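Local coordinates for protein short-chain dehydrogenase/reductase SDR (Paraburkholderia phymatum, PDB 5VA8) that binds NADP and, as a member of the short-chain dehydrogenase/reductase family, probably catalyses an NADP(H)-dependent oxidation or reduction, at residues V42-V45 with T51-A54. Numbering follows the deposited sequence.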
ATOM      1  N   VAL A  42      -2.901  10.206  33.724  1.00 15.03           N
ATOM      2  CA  VAL A  42      -3.612   9.219  32.918  1.00 14.21           C
ATOM      3  C   VAL A  42      -4.924   8.841  33.589  1.00 14.26           C
ATOM      4  O   VAL A  42      -4.988   8.638  34.805  1.00 17.20           O
ATOM      5  CB  VAL A  42      -2.760   7.958  32.641  1.00 13.30           C
ATOM      6  CG1 VAL A  42      -1.579   8.311  31.728  1.00 14.57           C
ATOM      7  CG2 VAL A  42      -2.293   7.316  33.942  1.00 18.09           C
ATOM      8  N   THR A  43      -5.973   8.757  32.780  1.00 13.55           N
ATOM      9  CA  THR A  43      -7.242   8.164  33.170  1.00 12.58           C
ATOM     10  C   THR A  43      -7.338   6.831  32.450  1.00 14.20           C
ATOM     11  O   THR A  43      -7.338   6.799  31.212  1.00 14.35           O
ATOM     12  CB  THR A  43      -8.402   9.081  32.786  1.00 14.82           C
ATOM     13  OG1 THR A  43      -8.311  10.299  33.531  1.00 16.05           O
ATOM     14  CG2 THR A  43      -9.741   8.409  33.072  1.00 15.31           C
ATOM     15  N   ILE A  44      -7.375   5.735  33.209  1.00 15.40           N
ATOM     16  CA  ILE A  44      -7.412   4.396  32.627  1.00 12.44           C
ATOM     17  C   ILE A  44      -8.810   3.821  32.799  1.00 12.27           C
ATOM     18  O   ILE A  44      -9.464   4.020  33.833  1.00 14.47           O
ATOM     19  CB  ILE A  44      -6.339   3.450  33.210  1.00 13.23           C
ATOM     20  CG1 ILE A  44      -6.448   3.301  34.724  1.00 15.49           C
ATOM     21  CG2 ILE A  44      -4.933   3.940  32.837  1.00 15.18           C
ATOM     22  CD1 ILE A  44      -5.492   2.227  35.267  1.00 17.05           C
ATOM     23  N   VAL A  45      -9.265   3.116  31.769  1.00 14.10           N
ATOM     24  CA  VAL A  45     -10.628   2.602  31.676  1.00 14.00           C
ATOM     25  C   VAL A  45     -10.571   1.090  31.509  1.00 13.92           C
ATOM     26  O   VAL A  45      -9.816   0.583  30.668  1.00 14.46           O
ATOM     27  CB  VAL A  45     -11.382   3.237  30.491  1.00 14.75           C
ATOM     28  CG1 VAL A  45     -12.768   2.647  30.384  1.00 18.02           C
ATOM     29  CG2 VAL A  45     -11.460   4.769  30.645  1.00 15.91           C
ATOM     30  N   THR A  51      -8.837  -5.607  38.775  1.00 20.51           N
ATOM     31  CA  THR A  51      -7.566  -5.379  38.103  1.00 18.38           C
ATOM     32  C   THR A  51      -7.380  -3.907  37.766  1.00 16.92           C
ATOM     33  O   THR A  51      -6.249  -3.406  37.783  1.00 17.92           O
ATOM     34  CB  THR A  51      -7.470  -6.244  36.842  1.00 22.73           C
ATOM     35  OG1 THR A  51      -7.589  -7.628  37.204  1.00 26.07           O
ATOM     36  CG2 THR A  51      -6.126  -6.047  36.159  1.00 23.07           C
ATOM     37  N   LEU A  52      -8.478  -3.201  37.488  1.00 16.62           N
ATOM     38  CA  LEU A  52      -8.396  -1.769  37.213  1.00 16.52           C
ATOM     39  C   LEU A  52      -7.794  -1.013  38.394  1.00 17.76           C
ATOM     40  O   LEU A  52      -6.882  -0.196  38.225  1.00 18.21           O
ATOM     41  CB  LEU A  52      -9.788  -1.229  36.882  1.00 15.34           C
ATOM     42  CG  LEU A  52      -9.891   0.287  36.753  1.00 15.08           C
ATOM     43  CD1 LEU A  52      -9.148   0.777  35.516  1.00 17.04           C
ATOM     44  CD2 LEU A  52     -11.365   0.708  36.715  1.00 21.95           C
ATOM     45  N   ASP A  53      -8.316  -1.259  39.598  1.00 17.30           N
ATOM     46  CA  ASP A  53      -7.836  -0.546  40.778  1.00 17.33           C
ATOM     47  C   ASP A  53      -6.387  -0.893  41.080  1.00 19.32           C
ATOM     48  O   ASP A  53      -5.615  -0.039  41.527  1.00 20.43           O
ATOM     49  CB  ASP A  53      -8.713  -0.878  41.987  1.00 18.97           C
ATOM     50  CG  ASP A  53     -10.136  -0.381  41.836  1.00 20.68           C
ATOM     51  OD1 ASP A  53     -10.397   0.416  40.914  1.00 22.33           O
ATOM     52  OD2 ASP A  53     -10.988  -0.795  42.655  1.00 24.22           O
ATOM     53  N   ALA A  54      -6.002  -2.146  40.851  1.00 18.52           N
ATOM     54  CA  ALA A  54      -4.631  -2.555  41.144  1.00 19.62           C
ATOM     55  C   ALA A  54      -3.649  -1.900  40.180  1.00 20.92           C
ATOM     56  O   ALA A  54      -2.610  -1.370  40.592  1.00 19.83           O
ATOM     57  CB  ALA A  54      -4.524  -4.078  41.085  1.00 22.13           C
TER
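Ile44 and Leu52 reach past each other from opposite directions, one from the strand and the other from the helix, and meet alongside. Leu52 touches with a single branch: its CD1 lies 3.8 Å from Ile44 CG1 and 3.9 Å from Ile44 CD1. With CG1 of Ile44 set between the backbone N and the carbonyl carbon (chi1 57°), the extended chain (chi2 173°) brings the Ile44 CD1 methyl near the helix backbone, 4.1 Å from Leu52 O. On Leu52, CG stands anti to the backbone N (chi1 172°), and the second torsion then turns CD1 toward the strand. Strand 41-46 and helix 49-63 open a right-handed beta-alpha-beta unit of the Rossmann fold that strand 67-71 completes. Leu52 CD1 also packs on the strand backbone, 3.7 Å from Ile44 O, with Val45 C a looser 4.3 Å from the same Leu52 CD1. Leu52 continues onto the next strand at Ala69 and Ala71, while Ile44 leans on Ala32 of helix 26-37, so the pair lies in the buried layer between the sheet and helices 26-37 and 49-63. The CB of Val45 points away from 51-54; its side chain touches Leu19 and Cys72 and lines the NADP pocket, about 4 Å from the bound cofactor.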